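GH127 beta-L-arabinofuranoside (Geobacillus stearothermophilus, PDB 4QK0) probably hydrolyses terminal beta-L-arabinofuranosyl residues of arabinose-containing glycans, as a family 127 glycoside hydrolase. Local coordinates at residues Tyr529-Pro541 with Ala547-Tyr559. Numbering follows the deposited sequence.
Sequences YFPMPVERIKAHP and AGKVALQRGPIVY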
# COMPACT_ATOMS: atom_id res chain seq x y z
N TYR A 529 14.37 41.32 6.32
CA TYR A 529 13.57 40.77 7.40
C TYR A 529 12.41 39.98 6.79
O TYR A 529 11.57 40.53 6.07
CB TYR A 529 13.04 41.85 8.32
CG TYR A 529 11.99 41.32 9.29
CD1 TYR A 529 12.31 40.26 10.16
CD2 TYR A 529 10.69 41.85 9.33
CE1 TYR A 529 11.35 39.76 11.03
CE2 TYR A 529 9.73 41.35 10.20
CZ TYR A 529 10.08 40.31 11.05
OH TYR A 529 9.14 39.79 11.90
N PHE A 530 12.45 38.66 7.02
CA PHE A 530 11.43 37.74 6.56
C PHE A 530 10.70 37.24 7.81
O PHE A 530 11.23 36.39 8.52
CB PHE A 530 12.06 36.55 5.84
CG PHE A 530 12.89 36.93 4.63
CD1 PHE A 530 12.34 37.67 3.57
CD2 PHE A 530 14.19 36.49 4.52
CE1 PHE A 530 13.09 38.00 2.46
CE2 PHE A 530 14.95 36.83 3.40
CZ PHE A 530 14.40 37.59 2.36
N PRO A 531 9.50 37.75 8.07
CA PRO A 531 8.73 37.16 9.18
C PRO A 531 8.53 35.62 9.08
O PRO A 531 8.23 35.11 8.00
CB PRO A 531 7.38 37.87 9.11
CG PRO A 531 7.55 39.01 8.16
CD PRO A 531 8.70 38.68 7.26
N MSE A 532 8.76 34.91 10.19
CA MSE A 532 8.62 33.44 10.29
C MSE A 532 7.53 33.05 11.31
O MSE A 532 7.84 32.47 12.35
CB MSE A 532 9.95 32.77 10.72
CG MSE A 532 10.96 32.77 9.62
SE MSE A 532 12.39 31.58 10.12
CE MSE A 532 13.45 31.75 8.50
N PRO A 533 6.26 33.37 11.03
CA PRO A 533 5.21 32.83 11.86
C PRO A 533 5.03 31.33 11.67
O PRO A 533 5.49 30.77 10.66
CB PRO A 533 3.95 33.51 11.30
CG PRO A 533 4.25 33.75 9.87
CD PRO A 533 5.73 34.10 9.87
N VAL A 534 4.39 30.66 12.63
CA VAL A 534 4.06 29.23 12.44
C VAL A 534 2.91 29.18 11.46
O VAL A 534 1.92 29.77 11.71
CB VAL A 534 3.63 28.53 13.74
CG1 VAL A 534 3.16 27.08 13.46
CG2 VAL A 534 4.80 28.48 14.70
N GLU A 535 3.04 28.45 10.38
CA GLU A 535 1.99 28.34 9.44
C GLU A 535 1.36 26.93 9.44
O GLU A 535 2.04 25.93 9.58
CB GLU A 535 2.52 28.57 8.03
CG GLU A 535 3.16 29.92 7.77
CD GLU A 535 2.18 31.06 7.47
OE1 GLU A 535 0.95 30.95 7.79
OE2 GLU A 535 2.67 32.12 6.98
N ARG A 536 0.05 26.89 9.22
CA ARG A 536 -0.71 25.66 9.01
C ARG A 536 -0.82 25.47 7.50
O ARG A 536 -1.49 26.24 6.84
CB ARG A 536 -2.12 25.81 9.59
CG ARG A 536 -2.24 25.62 11.11
CD ARG A 536 -3.72 25.79 11.51
NE ARG A 536 -4.04 25.42 12.88
CZ ARG A 536 -3.72 26.14 13.96
NH1 ARG A 536 -3.07 27.31 13.85
NH2 ARG A 536 -4.05 25.70 15.17
N ILE A 537 -0.16 24.47 6.95
CA ILE A 537 -0.18 24.28 5.52
C ILE A 537 -1.28 23.28 5.13
O ILE A 537 -1.38 22.19 5.73
CB ILE A 537 1.19 23.76 5.05
CG1 ILE A 537 2.33 24.71 5.51
CG2 ILE A 537 1.20 23.61 3.55
CD1 ILE A 537 2.20 26.15 5.03
N LYS A 538 -2.05 23.62 4.11
CA LYS A 538 -3.04 22.76 3.53
C LYS A 538 -2.66 22.29 2.14
O LYS A 538 -2.09 23.05 1.36
CB LYS A 538 -4.37 23.49 3.43
CG LYS A 538 -4.96 23.88 4.76
CD LYS A 538 -5.43 22.72 5.64
CE LYS A 538 -6.43 21.80 4.90
NZ LYS A 538 -6.91 20.63 5.66
N ALA A 539 -2.96 21.04 1.82
CA ALA A 539 -2.71 20.53 0.49
C ALA A 539 -3.92 20.72 -0.39
O ALA A 539 -5.06 20.78 0.09
CB ALA A 539 -2.35 19.10 0.50
N HIS A 540 -3.68 20.88 -1.68
CA HIS A 540 -4.74 21.05 -2.65
C HIS A 540 -5.78 19.93 -2.38
O HIS A 540 -5.40 18.78 -2.04
CB HIS A 540 -4.13 20.87 -4.03
CG HIS A 540 -5.03 21.21 -5.14
ND1 HIS A 540 -6.13 20.45 -5.45
CD2 HIS A 540 -4.97 22.19 -6.06
CE1 HIS A 540 -6.72 20.95 -6.52
NE2 HIS A 540 -6.03 22.00 -6.92
N PRO A 541 -7.08 20.23 -2.54
CA PRO A 541 -8.11 19.23 -2.19
C PRO A 541 -8.08 17.98 -3.00
O PRO A 541 -8.63 17.02 -2.59
CB PRO A 541 -9.41 19.99 -2.40
CG PRO A 541 -9.04 21.40 -2.16
CD PRO A 541 -7.65 21.56 -2.71
N ALA A 547 -6.76 15.14 2.83
CA ALA A 547 -8.11 15.61 3.13
C ALA A 547 -8.27 15.59 4.63
O ALA A 547 -7.93 14.60 5.26
CB ALA A 547 -9.12 14.67 2.51
N GLY A 548 -8.70 16.71 5.20
CA GLY A 548 -8.85 16.85 6.64
C GLY A 548 -7.57 16.94 7.46
O GLY A 548 -7.61 16.77 8.69
N LYS A 549 -6.44 17.15 6.81
CA LYS A 549 -5.16 17.18 7.50
C LYS A 549 -4.43 18.45 7.26
O LYS A 549 -4.70 19.13 6.31
CB LYS A 549 -4.28 16.04 7.09
CG LYS A 549 -4.90 14.68 7.32
CD LYS A 549 -3.78 13.67 7.07
CE LYS A 549 -4.27 12.27 6.82
NZ LYS A 549 -4.64 11.65 8.11
N VAL A 550 -3.47 18.75 8.14
CA VAL A 550 -2.74 20.00 8.13
C VAL A 550 -1.30 19.69 8.53
O VAL A 550 -1.05 18.72 9.25
CB VAL A 550 -3.39 20.99 9.08
CG1 VAL A 550 -3.21 20.57 10.51
CG2 VAL A 550 -2.84 22.38 8.91
N ALA A 551 -0.36 20.45 7.97
CA ALA A 551 1.07 20.30 8.27
C ALA A 551 1.52 21.58 8.86
O ALA A 551 1.06 22.67 8.49
CB ALA A 551 1.88 19.97 7.03
N LEU A 552 2.46 21.48 9.78
CA LEU A 552 3.06 22.71 10.31
C LEU A 552 4.38 23.05 9.62
O LEU A 552 5.19 22.18 9.32
CB LEU A 552 3.31 22.54 11.79
CG LEU A 552 2.03 22.27 12.56
CD1 LEU A 552 2.36 22.06 14.01
CD2 LEU A 552 1.02 23.40 12.44
N GLN A 553 4.56 24.33 9.34
CA GLN A 553 5.77 24.82 8.71
C GLN A 553 6.15 26.19 9.31
O GLN A 553 5.30 27.05 9.54
CB GLN A 553 5.60 24.94 7.20
CG GLN A 553 6.89 25.31 6.49
CD GLN A 553 6.85 25.28 4.97
OE1 GLN A 553 6.11 24.50 4.38
NE2 GLN A 553 7.73 26.06 4.35
N ARG A 554 7.44 26.40 9.46
CA ARG A 554 7.96 27.73 9.88
C ARG A 554 9.20 28.11 9.08
O ARG A 554 10.18 27.35 9.06
CB ARG A 554 8.32 27.64 11.35
CG ARG A 554 8.92 28.90 11.93
CD ARG A 554 9.13 28.80 13.44
NE ARG A 554 9.61 30.11 13.90
CZ ARG A 554 10.88 30.52 13.85
NH1 ARG A 554 11.85 29.76 13.42
NH2 ARG A 554 11.17 31.73 14.24
N GLY A 555 9.19 29.26 8.41
CA GLY A 555 10.29 29.55 7.48
C GLY A 555 10.26 28.46 6.43
O GLY A 555 9.18 28.00 6.04
N PRO A 556 11.43 27.98 6.01
CA PRO A 556 11.53 26.87 5.03
C PRO A 556 11.37 25.45 5.62
O PRO A 556 11.45 24.48 4.87
CB PRO A 556 12.97 27.02 4.51
CG PRO A 556 13.72 27.45 5.73
CD PRO A 556 12.77 28.38 6.46
N ILE A 557 11.19 25.34 6.94
CA ILE A 557 11.25 24.06 7.60
C ILE A 557 9.87 23.49 7.92
O ILE A 557 9.05 24.13 8.57
CB ILE A 557 12.12 24.11 8.86
CG1 ILE A 557 13.58 24.23 8.39
CG2 ILE A 557 11.94 22.83 9.66
CD1 ILE A 557 14.55 24.40 9.52
N VAL A 558 9.65 22.30 7.37
CA VAL A 558 8.48 21.54 7.63
C VAL A 558 8.72 20.75 8.93
O VAL A 558 9.77 20.11 9.12
CB VAL A 558 8.18 20.57 6.48
CG1 VAL A 558 6.95 19.76 6.78
CG2 VAL A 558 7.93 21.33 5.18
N TYR A 559 7.68 20.75 9.75
CA TYR A 559 7.71 20.13 11.06
C TYR A 559 6.99 18.76 11.06
O TYR A 559 6.26 18.44 10.16
CB TYR A 559 7.06 21.12 12.06
CG TYR A 559 8.10 22.10 12.51
CD1 TYR A 559 8.57 23.09 11.68
CD2 TYR A 559 8.68 21.95 13.76
CE1 TYR A 559 9.62 23.93 12.06
CE2 TYR A 559 9.65 22.81 14.19
CZ TYR A 559 10.16 23.79 13.33
OH TYR A 559 11.18 24.59 13.76
O HOH W 1 8.00 31.81 15.09
O HOH W 2 6.72 30.97 8.22
O HOH W 3 -8.94 19.05 3.88
O HOH W 4 -4.62 19.23 3.48
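Glu535 and Ile537 pair with Gln553 and Ala551 in the antiparallel beta hairpin formed by strands 534-539 and 549-554 in the C-terminal domain. The middle is tight: four backbone bonds hold it, the shortest from Ile537 N to Ala551 O at 2.7 Å. On the face carrying these four side chains, Ile537 CG1 packs against Gln553 CB at 3.7 Å, the two side chains crossing at a slant. Gln553, its CG turned away from the backbone N (chi1 -174°), stands off the sheet as an extended chain, and its NE2 donates almost straight (171°) to Gly555 O, in the carbonyl plane, steadying the type II' turn that leads into the next strand. On the other face Val550 CG2 presses against Arg536 CB at 3.6 Å, while Leu581 of strand 574-586 covers Val534, Arg536 and Leu552.

The Met532 end is looser and wetter. One water takes a bond from Arg554 NE and gives one to Met532 O, and a second links Pro533 O with Gly555 N. Met532, a selenomethionine, crosses the extended Arg554 at about a right angle, its CB 3.8 Å above the guanidinium plane; Arg554 NH1 also bonds to Trp465 O. A leucine in place of Arg554 would probably leave Trp465 O without NH1 and the bridging water without NE, and deprive Met532 of the flat group beneath it. The far end is watered but firmly gripped: Lys538, salt-bridged to Glu647, curls back until its NZ reaches Lys549 O at 2.7 Å, from above the carbonyl plane.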